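Uncharacterized conserved (Bdellovibrio bacteriovorus, PDB 7O21) probably acts as a peptidoglycan L,D-carboxypeptidase of the YkuD family, editing the cell wall asymmetrically to generate the curvature of this predatory bacterium. Local coordinates at residues Y109-F114 and V158-A163; W134-P139 and C151-N156. All blocks are in the same frame, centred on the assembly; numbering follows the deposited sequence.

Contact 1: residues Y109-F114 and V158-A163; sequences YGALAF and VIKKLA. With SCN (thiocyanate ion), chain E.
The hydroxyl of Tyr109 has two acceptors within reach for its single proton: the nitrogen of a thiocyanate ion, with Tyr109 OH 2.8 Å from SCN N, and Gly225 O of the second subunit. The ion, probably from the crystallisation liquor, sits at the ring edge. From Tyr109 to Leu112 the chain makes a type II' turn, with Gly110 at positive phi, and an apolar seam against helix 156-163 follows. Ile159 CG1, anti to its backbone N (chi1 -162°), lies 3.9 Å from Leu112 CB, and Leu112 CD1 touches Ala163 CB, also at 3.9 Å. Ile159 and Phe114 slide past each other in opposite directions; Ile159 CD1 lies at the ring edge, 4.0 Å from Phe114 CD1. Further round the same rim, Phe114 CZ meets Ala163 CB at 3.9 Å. At the solvent-exposed border, the extended chain of Lys160 packs its CE on Ala111 CB at 3.6 Å. Ile159 and Ala163, one turn apart, thus pack on Leu112 and Phe114, while Ala113 points away. Helix 156-163 is thereby laid on the mixed sheet of the L,D-transpeptidase catalytic domain at strand 113-116, with Arg98 of strand 91-99 and Tyr69 of strand 62-73 also packing on it.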
ATOM      1  N   TYR A 109      -8.091   6.741 -20.919  1.00 17.44           N
ATOM      2  CA  TYR A 109      -8.216   5.436 -20.287  1.00 15.96           C
ATOM      3  C   TYR A 109      -9.384   4.623 -20.814  1.00 17.95           C
ATOM      4  O   TYR A 109      -9.595   3.494 -20.357  1.00 16.35           O
ATOM      5  CB  TYR A 109      -8.318   5.600 -18.758  1.00 17.39           C
ATOM      6  CG  TYR A 109      -7.102   6.302 -18.216  1.00 16.59           C
ATOM      7  CD1 TYR A 109      -5.845   5.729 -18.318  1.00 18.50           C
ATOM      8  CD2 TYR A 109      -7.210   7.563 -17.624  1.00 17.06           C
ATOM      9  CE1 TYR A 109      -4.731   6.380 -17.861  1.00 18.20           C
ATOM     10  CE2 TYR A 109      -6.098   8.218 -17.157  1.00 16.75           C
ATOM     11  CZ  TYR A 109      -4.865   7.620 -17.269  1.00 18.28           C
ATOM     12  OH  TYR A 109      -3.731   8.243 -16.827  1.00 21.08           O
ATOM     13  N   GLY A 110     -10.145   5.159 -21.759  1.00 16.49           N
ATOM     14  CA  GLY A 110     -11.343   4.463 -22.168  1.00 18.16           C
ATOM     15  C   GLY A 110     -12.273   4.201 -20.996  1.00 19.30           C
ATOM     16  O   GLY A 110     -12.333   4.960 -20.018  1.00 18.51           O
ATOM     17  N   ALA A 111     -13.000   3.087 -21.083  1.00 19.87           N
ATOM     18  CA  ALA A 111     -14.132   2.881 -20.193  1.00 19.76           C
ATOM     19  C   ALA A 111     -13.738   2.450 -18.790  1.00 19.95           C
ATOM     20  O   ALA A 111     -14.530   2.637 -17.863  1.00 21.09           O
ATOM     21  CB  ALA A 111     -15.089   1.847 -20.785  1.00 24.60           C
ATOM     22  N   LEU A 112     -12.547   1.887 -18.596  1.00 19.54           N
ATOM     23  CA  LEU A 112     -12.206   1.325 -17.299  1.00 18.63           C
ATOM     24  C   LEU A 112     -10.697   1.288 -17.172  1.00 16.90           C
ATOM     25  O   LEU A 112      -9.983   1.123 -18.159  1.00 16.19           O
ATOM     26  CB  LEU A 112     -12.720  -0.114 -17.161  1.00 21.30           C
ATOM     27  CG  LEU A 112     -14.166  -0.443 -16.796  1.00 25.95           C
ATOM     28  CD1 LEU A 112     -14.311  -1.957 -16.668  1.00 22.98           C
ATOM     29  CD2 LEU A 112     -14.573   0.230 -15.502  1.00 24.49           C
ATOM     30  N   ALA A 113     -10.222   1.380 -15.934  1.00 15.83           N
ATOM     31  CA  ALA A 113      -8.819   1.141 -15.628  1.00 15.59           C
ATOM     32  C   ALA A 113      -8.740   0.317 -14.362  1.00 16.71           C
ATOM     33  O   ALA A 113      -9.568   0.460 -13.461  1.00 17.62           O
ATOM     34  CB  ALA A 113      -8.021   2.433 -15.409  1.00 16.78           C
ATOM     35  N   PHE A 114      -7.724  -0.535 -14.290  1.00 14.55           N
ATOM     36  CA  PHE A 114      -7.409  -1.272 -13.078  1.00 13.72           C
ATOM     37  C   PHE A 114      -5.990  -0.923 -12.674  1.00 14.74           C
ATOM     38  O   PHE A 114      -5.072  -1.004 -13.495  1.00 16.43           O
ATOM     39  CB  PHE A 114      -7.528  -2.775 -13.316  1.00 15.36           C
ATOM     40  CG  PHE A 114      -8.929  -3.225 -13.574  1.00 16.82           C
ATOM     41  CD1 PHE A 114      -9.429  -3.254 -14.873  1.00 17.47           C
ATOM     42  CD2 PHE A 114      -9.762  -3.603 -12.523  1.00 17.77           C
ATOM     43  CE1 PHE A 114     -10.727  -3.653 -15.121  1.00 19.52           C
ATOM     44  CE2 PHE A 114     -11.072  -4.001 -12.771  1.00 18.57           C
ATOM     45  CZ  PHE A 114     -11.552  -4.026 -14.074  1.00 19.66           C
ATOM     46  N   VAL A 158     -12.752  -5.157 -24.797  1.00 16.56           N
ATOM     47  CA  VAL A 158     -11.931  -6.119 -24.073  1.00 18.50           C
ATOM     48  C   VAL A 158     -11.899  -5.800 -22.588  1.00 17.95           C
ATOM     49  O   VAL A 158     -12.029  -6.704 -21.755  1.00 17.77           O
ATOM     50  CB  VAL A 158     -10.526  -6.149 -24.682  1.00 16.90           C
ATOM     51  CG1 VAL A 158      -9.589  -6.980 -23.810  1.00 18.27           C
ATOM     52  CG2 VAL A 158     -10.576  -6.718 -26.095  1.00 18.83           C
ATOM     53  N   ILE A 159     -11.731  -4.523 -22.222  1.00 16.81           N
ATOM     54  CA  ILE A 159     -11.590  -4.225 -20.795  1.00 17.60           C
ATOM     55  C   ILE A 159     -12.872  -4.571 -20.054  1.00 18.96           C
ATOM     56  O   ILE A 159     -12.833  -4.997 -18.889  1.00 17.98           O
ATOM     57  CB  ILE A 159     -11.110  -2.778 -20.528  1.00 15.49           C
ATOM     58  CG1 ILE A 159     -10.551  -2.650 -19.104  1.00 18.42           C
ATOM     59  CG2 ILE A 159     -12.255  -1.778 -20.719  1.00 16.77           C
ATOM     60  CD1 ILE A 159      -9.172  -3.260 -18.907  1.00 20.49           C
ATOM     61  N   LYS A 160     -14.022  -4.423 -20.726  1.00 18.09           N
ATOM     62  CA  LYS A 160     -15.291  -4.789 -20.107  1.00 20.35           C
ATOM     63  C   LYS A 160     -15.414  -6.300 -19.919  1.00 18.59           C
ATOM     64  O   LYS A 160     -15.982  -6.757 -18.922  1.00 22.78           O
ATOM     65  CB  LYS A 160     -16.455  -4.230 -20.924  1.00 20.61           C
ATOM     66  CG  LYS A 160     -16.483  -2.718 -20.962  1.00 21.22           C
ATOM     67  CD  LYS A 160     -17.535  -2.177 -21.924  1.00 24.50           C
ATOM     68  CE  LYS A 160     -17.412  -0.666 -22.029  1.00 26.08           C
ATOM     69  NZ  LYS A 160     -18.258  -0.090 -23.120  1.00 27.70           N
ATOM     70  N   LYS A 161     -14.907  -7.093 -20.866  1.00 19.26           N
ATOM     71  CA  LYS A 161     -14.876  -8.538 -20.665  1.00 22.28           C
ATOM     72  C   LYS A 161     -13.942  -8.914 -19.519  1.00 19.20           C
ATOM     73  O   LYS A 161     -14.273  -9.776 -18.694  1.00 21.95           O
ATOM     74  CB  LYS A 161     -14.428  -9.236 -21.947  1.00 21.34           C
ATOM     75  CG  LYS A 161     -15.371  -9.086 -23.139  1.00 28.50           C
ATOM     76  CD  LYS A 161     -14.749  -9.684 -24.403  1.00 31.25           C
ATOM     77  CE  LYS A 161     -15.668  -9.545 -25.607  1.00 41.45           C
ATOM     78  NZ  LYS A 161     -14.976  -9.940 -26.872  1.00 45.51           N
ATOM     79  N   LEU A 162     -12.766  -8.290 -19.454  1.00 18.12           N
ATOM     80  CA  LEU A 162     -11.801  -8.667 -18.425  1.00 15.78           C
ATOM     81  C   LEU A 162     -12.315  -8.350 -17.029  1.00 17.85           C
ATOM     82  O   LEU A 162     -11.946  -9.027 -16.061  1.00 18.00           O
ATOM     83  CB  LEU A 162     -10.474  -7.957 -18.663  1.00 15.81           C
ATOM     84  CG  LEU A 162      -9.732  -8.370 -19.934  1.00 17.23           C
ATOM     85  CD1 LEU A 162      -8.479  -7.518 -20.104  1.00 17.72           C
ATOM     86  CD2 LEU A 162      -9.369  -9.850 -19.878  1.00 19.50           C
ATOM     87  N   ALA A 163     -13.157  -7.326 -16.901  1.00 18.82           N
ATOM     88  CA  ALA A 163     -13.673  -6.959 -15.592  1.00 17.74           C
ATOM     89  C   ALA A 163     -14.366  -8.134 -14.919  1.00 24.14           C
ATOM     90  O   ALA A 163     -14.340  -8.246 -13.686  1.00 23.02           O
ATOM     91  CB  ALA A 163     -14.616  -5.755 -15.708  1.00 20.27           C
TER
HETATM   92  S   SCN E 403      -0.326   5.753 -14.018  0.96 58.54           S
HETATM   93  C   SCN E 403      -1.013   6.227 -15.472  0.96 40.16           C
HETATM   94  N   SCN E 403      -1.483   6.535 -16.465  0.96 44.10           N

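Contact 2: residues W134-P139 and C151-N156; sequences WLHAIP and CVVVRN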
ATOM      1  N   TRP A 134      -0.966   0.663 -14.967  1.00 16.48           N
ATOM      2  CA  TRP A 134      -2.372   0.305 -14.939  1.00 14.42           C
ATOM      3  C   TRP A 134      -2.663  -0.590 -16.135  1.00 13.89           C
ATOM      4  O   TRP A 134      -1.949  -0.565 -17.144  1.00 16.64           O
ATOM      5  CB  TRP A 134      -3.265   1.542 -15.114  1.00 17.96           C
ATOM      6  CG  TRP A 134      -3.335   2.504 -13.958  1.00 16.90           C
ATOM      7  CD1 TRP A 134      -2.654   2.441 -12.781  1.00 16.91           C
ATOM      8  CD2 TRP A 134      -4.161   3.670 -13.887  1.00 16.67           C
ATOM      9  NE1 TRP A 134      -2.995   3.512 -11.980  1.00 16.52           N
ATOM     10  CE2 TRP A 134      -3.926   4.277 -12.638  1.00 17.59           C
ATOM     11  CE3 TRP A 134      -5.077   4.263 -14.766  1.00 17.23           C
ATOM     12  CZ2 TRP A 134      -4.583   5.444 -12.235  1.00 19.81           C
ATOM     13  CZ3 TRP A 134      -5.722   5.422 -14.373  1.00 18.37           C
ATOM     14  CH2 TRP A 134      -5.478   5.998 -13.115  1.00 18.59           C
ATOM     15  N   LEU A 135      -3.752  -1.348 -16.027  1.00 16.26           N
ATOM     16  CA  LEU A 135      -4.382  -2.004 -17.169  1.00 13.71           C
ATOM     17  C   LEU A 135      -5.612  -1.174 -17.525  1.00 15.59           C
ATOM     18  O   LEU A 135      -6.476  -0.958 -16.669  1.00 15.95           O
ATOM     19  CB  LEU A 135      -4.802  -3.422 -16.780  1.00 15.06           C
ATOM     20  CG  LEU A 135      -5.810  -4.109 -17.706  1.00 14.06           C
ATOM     21  CD1 LEU A 135      -5.229  -4.481 -19.089  1.00 16.92           C
ATOM     22  CD2 LEU A 135      -6.341  -5.348 -17.005  1.00 16.56           C
ATOM     23  N   HIS A 136      -5.665  -0.642 -18.743  1.00 14.81           N
ATOM     24  CA  HIS A 136      -6.777   0.248 -19.063  1.00 16.56           C
ATOM     25  C   HIS A 136      -7.107   0.177 -20.543  1.00 14.03           C
ATOM     26  O   HIS A 136      -6.510  -0.587 -21.296  1.00 14.21           O
ATOM     27  CB  HIS A 136      -6.515   1.689 -18.592  1.00 17.15           C
ATOM     28  CG  HIS A 136      -5.381   2.375 -19.289  1.00 15.40           C
ATOM     29  ND1 HIS A 136      -5.489   2.888 -20.569  1.00 16.70           N
ATOM     30  CD2 HIS A 136      -4.129   2.679 -18.867  1.00 17.51           C
ATOM     31  CE1 HIS A 136      -4.346   3.462 -20.905  1.00 16.61           C
ATOM     32  NE2 HIS A 136      -3.504   3.348 -19.889  1.00 17.57           N
ATOM     33  N   ALA A 137      -8.103   0.959 -20.950  1.00 15.05           N
ATOM     34  CA  ALA A 137      -8.516   1.001 -22.341  1.00 16.88           C
ATOM     35  C   ALA A 137      -8.188   2.374 -22.929  1.00 15.39           C
ATOM     36  O   ALA A 137      -7.354   3.118 -22.384  1.00 16.57           O
ATOM     37  CB  ALA A 137      -9.989   0.609 -22.450  1.00 16.10           C
ATOM     38  N   ILE A 138      -8.793   2.676 -24.042  1.00 16.30           N
ATOM     39  CA  ILE A 138      -8.470   3.918 -24.777  1.00 17.21           C
ATOM     40  C   ILE A 138      -9.558   4.107 -25.826  1.00 16.49           C
ATOM     41  O   ILE A 138     -10.225   3.194 -26.123  1.00 18.45           O
ATOM     42  CB  ILE A 138      -7.047   3.797 -25.361  1.00 19.66           C
ATOM     43  CG1 ILE A 138      -6.329   5.150 -25.406  1.00 20.51           C
ATOM     44  CG2 ILE A 138      -7.036   3.024 -26.675  1.00 22.82           C
ATOM     45  CD1 ILE A 138      -4.862   5.095 -25.232  1.00 25.96           C
ATOM     46  N   PRO A 139      -9.739   5.296 -26.408  1.00 18.12           N
ATOM     47  CA  PRO A 139     -10.749   5.431 -27.432  1.00 16.17           C
ATOM     48  C   PRO A 139     -10.466   4.498 -28.617  1.00 16.54           C
ATOM     49  O   PRO A 139      -9.398   4.277 -29.011  1.00 18.59           O
ATOM     50  CB  PRO A 139     -10.582   6.891 -27.838  1.00 17.81           C
ATOM     51  CG  PRO A 139     -10.197   7.529 -26.536  1.00 21.98           C
ATOM     52  CD  PRO A 139      -9.183   6.552 -25.991  1.00 19.50           C
ATOM     53  N   CYS A 151       1.967   1.176 -19.332  1.00 19.58           N
ATOM     54  CA  CYS A 151       0.630   0.679 -19.045  1.00 20.79           C
ATOM     55  C   CYS A 151       0.249  -0.401 -20.042  1.00 17.40           C
ATOM     56  O   CYS A 151       0.676  -0.386 -21.198  1.00 18.63           O
ATOM     57  CB  CYS A 151      -0.370   1.814 -19.146  1.00 17.56           C
ATOM     58  SG  CYS A 151      -0.346   2.839 -17.643  1.00 23.05           S
ATOM     59  N   VAL A 152      -0.578  -1.334 -19.594  1.00 17.76           N
ATOM     60  CA  VAL A 152      -1.152  -2.344 -20.483  1.00 16.14           C
ATOM     61  C   VAL A 152      -2.471  -1.807 -21.020  1.00 15.53           C
ATOM     62  O   VAL A 152      -3.368  -1.461 -20.244  1.00 17.01           O
ATOM     63  CB  VAL A 152      -1.369  -3.669 -19.745  1.00 15.66           C
ATOM     64  CG1 VAL A 152      -1.953  -4.715 -20.702  1.00 18.64           C
ATOM     65  CG2 VAL A 152      -0.070  -4.150 -19.095  1.00 18.80           C
ATOM     66  N   VAL A 153      -2.588  -1.707 -22.342  1.00 15.47           N
ATOM     67  CA  VAL A 153      -3.743  -1.074 -22.967  1.00 14.70           C
ATOM     68  C   VAL A 153      -4.452  -2.087 -23.855  1.00 16.61           C
ATOM     69  O   VAL A 153      -3.809  -2.809 -24.632  1.00 16.51           O
ATOM     70  CB  VAL A 153      -3.319   0.156 -23.786  1.00 15.36           C
ATOM     71  CG1 VAL A 153      -4.551   0.963 -24.256  1.00 17.10           C
ATOM     72  CG2 VAL A 153      -2.352   1.026 -22.989  1.00 18.47           C
ATOM     73  N   VAL A 154      -5.778  -2.115 -23.745  1.00 15.70           N
ATOM     74  CA  VAL A 154      -6.652  -2.967 -24.530  1.00 16.28           C
ATOM     75  C   VAL A 154      -7.811  -2.123 -25.049  1.00 16.83           C
ATOM     76  O   VAL A 154      -8.023  -0.978 -24.642  1.00 16.52           O
ATOM     77  CB  VAL A 154      -7.185  -4.163 -23.711  1.00 17.23           C
ATOM     78  CG1 VAL A 154      -6.033  -5.052 -23.247  1.00 16.54           C
ATOM     79  CG2 VAL A 154      -7.977  -3.676 -22.505  1.00 15.64           C
ATOM     80  N   ARG A 155      -8.600  -2.720 -25.901  1.00 16.46           N
ATOM     81  CA  ARG A 155      -9.793  -2.041 -26.447  1.00 15.36           C
ATOM     82  C   ARG A 155     -10.908  -1.981 -25.390  1.00 16.51           C
ATOM     83  O   ARG A 155     -10.903  -2.722 -24.456  1.00 16.07           O
ATOM     84  CB  ARG A 155     -10.220  -2.731 -27.746  1.00 17.85           C
ATOM     85  CG  ARG A 155      -9.237  -2.574 -28.889  1.00 17.62           C
ATOM     86  CD  ARG A 155      -9.180  -1.139 -29.356  1.00 21.08           C
ATOM     87  NE  ARG A 155      -8.042  -0.838 -30.185  1.00 19.69           N
ATOM     88  CZ  ARG A 155      -7.629   0.388 -30.372  1.00 23.70           C
ATOM     89  NH1 ARG A 155      -6.576   0.639 -31.109  1.00 26.68           N
ATOM     90  NH2 ARG A 155      -8.235   1.380 -29.781  1.00 19.31           N
ATOM     91  N   ASN A 156     -11.857  -1.092 -25.605  1.00 16.02           N
ATOM     92  CA  ASN A 156     -12.977  -0.887 -24.652  1.00 15.28           C
ATOM     93  C   ASN A 156     -13.804  -2.167 -24.480  1.00 18.07           C
ATOM     94  O   ASN A 156     -14.201  -2.439 -23.414  1.00 18.30           O
ATOM     95  CB  ASN A 156     -13.883   0.249 -25.132  1.00 18.28           C
ATOM     96  CG  ASN A 156     -13.244   1.594 -24.931  1.00 22.73           C
ATOM     97  OD1 ASN A 156     -12.807   1.879 -23.842  1.00 19.95           O
ATOM     98  ND2 ASN A 156     -13.183   2.388 -25.976  1.00 21.06           N
TER
HETATM   99  O   HOH W   1     -10.826   1.070 -27.690  1.00 18.30           O
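Strands 134-136 and 152-153 pair in parallel, Leu135 with Val152 and His136 with Val153, through Val152 N to Trp134 O, His136 N to Val152 O and Val154 N to His136 O, at 2.9 to 3.0 Å. On one face of the sheet the side chains of Leu135 and Val152 cross obliquely, with Leu135 CD1 3.7 Å from Val152 CG1. The other face carries His136 and Val153. The imidazole has CG between the backbone N and carbonyl carbon (chi1 65°), and its ND1 donates to Ala137 O at 2.6 Å, nearly in the ring plane and on a carbonyl lone pair. Val152 O lies over one ring face, and Val153 CG2 touches His136 CE1. Cys151 SG meets the ring in plane at its edge, 3.9 Å from His136 NE2, and accepts an N-H...S hydrogen bond from Trp134 N at 3.5 Å (159°). Beyond the strands, water 1 donates to Ile138 O and accepts from Asn156 N; Asn156 OD1 turns to Ala111 N, and Arg155 NH1 bonds Val142 O. Val154 O and Ile138 N are buried without a polar partner; Ala137 CA approaches Val154 O to 3.1 Å in a CA-H...O contact. The ND1 bond would hold the imidazole's rotation, with NE2 on the side of Cys151 SG, consistent with the predicted roles of His136 as proton donor/acceptor and Cys151 as nucleophile.

How the contacts relate
The centres of contacts 1 and 2 lie about 7 Å apart within the L,D-transpeptidase catalytic domain. Along the chain, 109-114 comes first, then 134-139, 151-156 and 158-163, so contact 2 is enclosed by the two halves of contact 1. Strand 113-116 runs antiparallel beside strand 134-136, which pairs in turn with strand 152-153; helix 156-163 follows almost directly. Probable backbone bonds, Phe114 N to Leu135 O at 2.7 Å and Ala137 N to Tyr109 O at 3.0 Å, join the contacts. Contact 1 borders the predicted catalytic site: the Ile159 side chain is about 6 Å from that of His136, and Tyr109 meets the His136 ring edge-to-face.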